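Local coordinates for protein NANS (YJHS), A 9-O-acetyl N-acetylneuraminic acid esterase (Escherichia coli O157:H7 EDL933, PDB 3PT5) that probably hydrolyses the 9-O-acetyl group of 9-O-acetyl-N-acetylneuraminate, letting the bacterium grow on this alternative sialic acid, at residues G38-R44 and S290-S296; M86-H90 and Q100-V104. All coordinates share one frame; numbering follows the deposited sequence.

Contact 1. Residues G38-R44 and S290-S296; sequences GLPLPDR and STGYYGS
The side chain of Y293 runs from the L41 methyl past L39 O to G38. CB lies beside the L41 methyl CD1, which also reaches Y293 CD1 at 4.0 Å, the two side chains crossing at about a right angle. Further out, Y293 CE1 is 3.3 Å from L39 O, which sits at the ring edge in its plane. CZ and then OH arrive at the glycine, with OH close by it, 3.4 Å from G38 CA. This course follows from the first torsion, with CG anti to the backbone N (chi1 -177°), and D285 OD1 hydrogen-bonds the hydroxyl at its end.

Beside the ring, L39 N donates an almost straight bond of 2.9 Å to Y294 O (174° at the hydrogen). L39 CD2 packs 3.3 Å from G292 O and 4.1 Å from Y294 CD2, at the edge of that ring. G292 and Y293 form a G1 beta bulge opposite D288. A type I turn from L41 to R44 brings the R44 guanidinium round, one face resting on T291 O, 3.5 Å from R44 CZ.

Both segments are loops, one following strand 20-28 and the other strand 265-268 at the sheet edge; helix 315-335 flanks them, its R319 touching L41 and Y293 and hydrogen-bonding L39 O.

Contact 2. Residues M86-H90 and Q100-V104; sequences MQSYH and QYGTV
H90 and Y101 come together through their first torsions: H90 CG is anti to its carbonyl carbon (chi1 -51°), whereas Y101 CG stands between its backbone N and carbonyl carbon (chi1 48°). The imidazole thereby lies alongside Y101 and turns its edge to G102, with CE1 3.6 Å from Y101 CB and ND1 close to Y101 CA. ND1 accepts the G102 N-H at 3.0 Å, and the donor lies nearly in the ring plane, although the bond is bent (153° at the hydrogen). S88 O sits over one face of the same imidazole, and H97 stacks on it.

Q87 and Y101 extend side by side in the same direction, amide and phenol planes steeply inclined, with Q87 NE2 3.9 Å from Y101 CE1. The amide nitrogen is held by C79 O and T61 O, and the phenol hydroxyl by T77, so hydrogen bonds fix the ends of both side chains. H62 meets the Y101 ring almost parallel.

The 86-90 backbone makes a type I turn from M86 to Y89 that runs into an inverse gamma turn centred on Y89, part of the long connection between strand 73-75 and helix 107-114 in this SGNH-hydrolase fold. These turns wrap around G102, whose phi is positive and whose CA makes a CH...O contact of 3.4 Å with Y89 O. That oxygen is also bound by R299. T103 OG1, hydrogen-bonded to A34 O, comes within 3.2 Å of M86 CB, while T103 CG2 rests 4.0 Å from Y89 CB.

Contact 2 is nested within the chain loop closed by contact 1, and their centres lie about 12 Å apart. They touch directly: Q100 NE2 is 3.4 Å from P40 O and 3.7 Å from L39 CD2, while V104 CG2 packs 3.6 Å from G38 O. Two neighbours meet both contacts: H78 touches P40 and hydrogen-bonds Y101 O, and R319 of helix 315-335 touches L41 and V104. In SGNH hydrolases the nucleophilic serine typically follows the first strand; contact 2 meets the chain just beyond strand 20-28, through T103 to A34 O and M86 on M33 and Y35, and contact 1 begins two residues after G36, so both probably lie near the catalytic region.

Contact 1. Residues G38-R44 and S290-S296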
loop_
_atom_site.group_PDB
_atom_site.type_symbol
_atom_site.label_atom_id
_atom_site.label_comp_id
_atom_site.label_asym_id
_atom_site.label_seq_id
_atom_site.Cartn_x
_atom_site.Cartn_y
_atom_site.Cartn_z
ATOM N N GLY A 38 -0.010 -14.646 6.552
ATOM C CA GLY A 38 1.098 -15.531 6.797
ATOM C C GLY A 38 2.234 -14.816 7.530
ATOM O O GLY A 38 2.397 -13.598 7.429
ATOM N N LEU A 39 3.030 -15.620 8.226
ATOM C CA LEU A 39 4.089 -15.147 9.120
ATOM C C LEU A 39 5.110 -14.209 8.442
ATOM O O LEU A 39 5.570 -14.504 7.352
ATOM C CB LEU A 39 4.821 -16.379 9.664
ATOM C CG LEU A 39 5.740 -16.178 10.872
ATOM C CD1 LEU A 39 4.957 -15.667 12.109
ATOM C CD2 LEU A 39 6.423 -17.493 11.163
ATOM N N PRO A 40 5.458 -13.067 9.093
ATOM C CA PRO A 40 6.565 -12.242 8.587
ATOM C C PRO A 40 7.887 -12.987 8.658
ATOM O O PRO A 40 8.063 -13.853 9.519
ATOM C CB PRO A 40 6.606 -11.054 9.575
ATOM C CG PRO A 40 5.233 -11.084 10.273
ATOM C CD PRO A 40 4.943 -12.547 10.369
ATOM N N LEU A 41 8.812 -12.654 7.760
ATOM C CA LEU A 41 10.069 -13.375 7.692
ATOM C C LEU A 41 11.179 -12.332 7.763
ATOM O O LEU A 41 11.815 -12.046 6.751
ATOM C CB LEU A 41 10.163 -14.181 6.379
ATOM C CG LEU A 41 9.121 -15.282 6.179
ATOM C CD1 LEU A 41 9.162 -15.871 4.778
ATOM C CD2 LEU A 41 9.352 -16.337 7.234
ATOM N N PRO A 42 11.391 -11.732 8.949
ATOM C CA PRO A 42 12.264 -10.555 9.041
ATOM C C PRO A 42 13.744 -10.817 8.778
ATOM O O PRO A 42 14.493 -9.871 8.575
ATOM C CB PRO A 42 12.068 -10.076 10.479
ATOM C CG PRO A 42 11.591 -11.253 11.224
ATOM C CD PRO A 42 10.792 -12.070 10.254
ATOM N N ASP A 43 14.166 -12.074 8.779
ATOM C CA ASP A 43 15.568 -12.382 8.463
ATOM C C ASP A 43 15.793 -12.591 6.958
ATOM O O ASP A 43 16.935 -12.717 6.489
ATOM C CB ASP A 43 16.024 -13.624 9.244
ATOM C CG ASP A 43 16.222 -13.348 10.731
ATOM O OD1 ASP A 43 16.548 -12.197 11.094
ATOM O OD2 ASP A 43 16.045 -14.282 11.546
ATOM N N ARG A 44 14.709 -12.655 6.199
ATOM C CA ARG A 44 14.796 -13.044 4.806
ATOM C C ARG A 44 14.101 -12.017 3.945
ATOM O O ARG A 44 14.567 -10.897 3.807
ATOM C CB ARG A 44 14.157 -14.429 4.597
ATOM C CG ARG A 44 14.901 -15.622 5.213
ATOM C CD ARG A 44 13.933 -16.797 5.442
ATOM N NE ARG A 44 14.623 -18.035 5.833
ATOM C CZ ARG A 44 15.023 -18.321 7.074
ATOM N NH1 ARG A 44 14.818 -17.459 8.066
ATOM N NH2 ARG A 44 15.635 -19.475 7.331
ATOM N N SER A 290 10.970 -25.186 5.362
ATOM C CA SER A 290 12.406 -24.993 5.241
ATOM C C SER A 290 12.868 -23.562 5.572
ATOM O O SER A 290 14.030 -23.346 5.962
ATOM C CB SER A 290 12.886 -25.434 3.850
ATOM O OG SER A 290 12.624 -24.436 2.883
ATOM N N THR A 291 11.953 -22.595 5.446
ATOM C CA THR A 291 12.266 -21.179 5.692
ATOM C C THR A 291 11.554 -20.651 6.942
ATOM O O THR A 291 11.786 -19.517 7.366
ATOM C CB THR A 291 11.826 -20.271 4.516
ATOM O OG1 THR A 291 10.401 -20.372 4.353
ATOM C CG2 THR A 291 12.500 -20.677 3.214
ATOM N N GLY A 292 10.695 -21.469 7.531
ATOM C CA GLY A 292 9.996 -21.074 8.746
ATOM C C GLY A 292 8.739 -20.277 8.438
ATOM O O GLY A 292 8.163 -19.645 9.346
ATOM N N TYR A 293 8.293 -20.343 7.186
ATOM C CA TYR A 293 7.034 -19.672 6.790
ATOM C C TYR A 293 5.826 -20.546 7.121
ATOM O O TYR A 293 5.652 -21.612 6.544
ATOM C CB TYR A 293 7.025 -19.333 5.309
ATOM C CG TYR A 293 5.769 -18.581 4.918
ATOM C CD1 TYR A 293 5.513 -17.317 5.436
ATOM C CD2 TYR A 293 4.852 -19.137 4.054
ATOM C CE1 TYR A 293 4.354 -16.628 5.078
ATOM C CE2 TYR A 293 3.713 -18.483 3.677
ATOM C CZ TYR A 293 3.455 -17.206 4.193
ATOM O OH TYR A 293 2.273 -16.553 3.830
ATOM N N TYR A 294 4.979 -20.060 8.020
ATOM C CA TYR A 294 3.685 -20.652 8.335
ATOM C C TYR A 294 2.619 -19.666 7.840
ATOM O O TYR A 294 2.676 -18.468 8.147
ATOM C CB TYR A 294 3.568 -20.945 9.848
ATOM C CG TYR A 294 4.581 -21.974 10.312
ATOM C CD1 TYR A 294 4.361 -23.348 10.112
ATOM C CD2 TYR A 294 5.766 -21.579 10.921
ATOM C CE1 TYR A 294 5.290 -24.296 10.508
ATOM C CE2 TYR A 294 6.720 -22.548 11.329
ATOM C CZ TYR A 294 6.471 -23.886 11.114
ATOM O OH TYR A 294 7.450 -24.809 11.524
ATOM N N GLY A 295 1.737 -20.177 6.993
ATOM C CA GLY A 295 0.758 -19.360 6.276
ATOM C C GLY A 295 -0.484 -19.131 7.098
ATOM O O GLY A 295 -0.534 -19.412 8.293
ATOM N N SER A 296 -1.496 -18.636 6.414
ATOM C CA SER A 296 -2.734 -18.176 7.055
ATOM C C SER A 296 -3.595 -19.262 7.682
ATOM O O SER A 296 -4.491 -18.954 8.481
ATOM C CB SER A 296 -3.553 -17.420 6.027
ATOM O OG SER A 296 -3.958 -18.331 5.013
#

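Contact 2. Residues M86-H90 and Q100-V104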
loop_
_atom_site.group_PDB
_atom_site.type_symbol
_atom_site.label_atom_id
_atom_site.label_comp_id
_atom_site.label_asym_id
_atom_site.label_seq_id
_atom_site.Cartn_x
_atom_site.Cartn_y
_atom_site.Cartn_z
ATOM N N MET A 86 -1.943 -2.168 11.675
ATOM C CA MET A 86 -2.088 -3.629 11.683
ATOM C C MET A 86 -1.009 -4.337 12.506
ATOM O O MET A 86 -0.950 -5.566 12.522
ATOM C CB MET A 86 -2.051 -4.179 10.237
ATOM C CG MET A 86 -3.093 -3.586 9.271
ATOM S SD MET A 86 -4.798 -3.803 9.807
ATOM C CE MET A 86 -4.996 -5.541 9.422
ATOM N N GLN A 87 -0.155 -3.574 13.188
ATOM C CA GLN A 87 1.071 -4.120 13.755
ATOM C C GLN A 87 0.863 -5.075 14.915
ATOM O O GLN A 87 1.770 -5.830 15.242
ATOM C CB GLN A 87 2.038 -3.000 14.142
ATOM C CG GLN A 87 2.448 -2.083 12.990
ATOM C CD GLN A 87 3.539 -1.180 13.425
ATOM O OE1 GLN A 87 3.541 -0.716 14.577
ATOM N NE2 GLN A 87 4.466 -0.875 12.521
ATOM N N SER A 88 -0.328 -5.048 15.513
ATOM C CA SER A 88 -0.702 -5.986 16.580
ATOM C C SER A 88 -1.529 -7.209 16.126
ATOM O O SER A 88 -1.897 -8.053 16.942
ATOM C CB SER A 88 -1.398 -5.247 17.741
ATOM O OG SER A 88 -0.513 -4.303 18.343
ATOM N N TYR A 89 -1.785 -7.331 14.822
ATOM C CA TYR A 89 -2.468 -8.511 14.328
ATOM C C TYR A 89 -1.470 -9.655 14.155
ATOM O O TYR A 89 -1.237 -10.099 13.024
ATOM C CB TYR A 89 -3.134 -8.210 12.991
ATOM C CG TYR A 89 -4.416 -7.434 13.101
ATOM C CD1 TYR A 89 -4.401 -6.052 13.238
ATOM C CD2 TYR A 89 -5.647 -8.085 13.035
ATOM C CE1 TYR A 89 -5.591 -5.310 13.299
ATOM C CE2 TYR A 89 -6.840 -7.359 13.088
ATOM C CZ TYR A 89 -6.800 -5.979 13.251
ATOM O OH TYR A 89 -7.979 -5.248 13.319
ATOM N N HIS A 90 -0.870 -10.120 15.247
ATOM C CA HIS A 90 0.194 -11.109 15.156
ATOM C C HIS A 90 -0.304 -12.448 14.681
ATOM O O HIS A 90 -1.439 -12.869 15.012
ATOM C CB HIS A 90 0.880 -11.333 16.513
ATOM C CG HIS A 90 1.317 -10.070 17.185
ATOM N ND1 HIS A 90 1.976 -9.053 16.520
ATOM C CD2 HIS A 90 1.206 -9.665 18.473
ATOM C CE1 HIS A 90 2.231 -8.064 17.364
ATOM N NE2 HIS A 90 1.792 -8.425 18.562
ATOM N N GLN A 100 8.623 -9.945 14.335
ATOM C CA GLN A 100 7.618 -10.713 13.559
ATOM C C GLN A 100 6.185 -10.293 13.882
ATOM O O GLN A 100 5.273 -11.122 13.849
ATOM C CB GLN A 100 7.732 -12.216 13.845
ATOM C CG GLN A 100 8.968 -12.880 13.332
ATOM C CD GLN A 100 8.945 -14.381 13.569
ATOM O OE1 GLN A 100 8.844 -14.815 14.713
ATOM N NE2 GLN A 100 9.043 -15.177 12.488
ATOM N N TYR A 101 6.004 -9.019 14.166
ATOM C CA TYR A 101 4.708 -8.467 14.559
ATOM C C TYR A 101 3.760 -8.339 13.376
ATOM O O TYR A 101 4.180 -8.063 12.265
ATOM C CB TYR A 101 4.893 -7.082 15.187
ATOM C CG TYR A 101 5.803 -6.141 14.391
ATOM C CD1 TYR A 101 5.283 -5.288 13.410
ATOM C CD2 TYR A 101 7.160 -6.106 14.624
ATOM C CE1 TYR A 101 6.096 -4.453 12.678
ATOM C CE2 TYR A 101 8.000 -5.276 13.892
ATOM C CZ TYR A 101 7.459 -4.446 12.916
ATOM O OH TYR A 101 8.266 -3.614 12.197
ATOM N N GLY A 102 2.471 -8.516 13.619
ATOM C CA GLY A 102 1.484 -8.064 12.654
ATOM C C GLY A 102 1.347 -8.860 11.373
ATOM O O GLY A 102 1.757 -10.016 11.264
ATOM N N THR A 103 0.714 -8.206 10.408
ATOM C CA THR A 103 0.475 -8.772 9.094
ATOM C C THR A 103 1.523 -8.250 8.107
ATOM O O THR A 103 2.381 -7.456 8.469
ATOM C CB THR A 103 -0.902 -8.315 8.614
ATOM O OG1 THR A 103 -1.055 -6.933 8.963
ATOM C CG2 THR A 103 -1.966 -9.179 9.270
ATOM N N VAL A 104 1.465 -8.727 6.863
ATOM C CA VAL A 104 2.500 -8.395 5.881
ATOM C C VAL A 104 1.911 -7.607 4.716
ATOM O O VAL A 104 0.890 -8.008 4.162
ATOM C CB VAL A 104 3.147 -9.678 5.342
ATOM C CG1 VAL A 104 4.172 -9.396 4.256
ATOM C CG2 VAL A 104 3.832 -10.431 6.509
#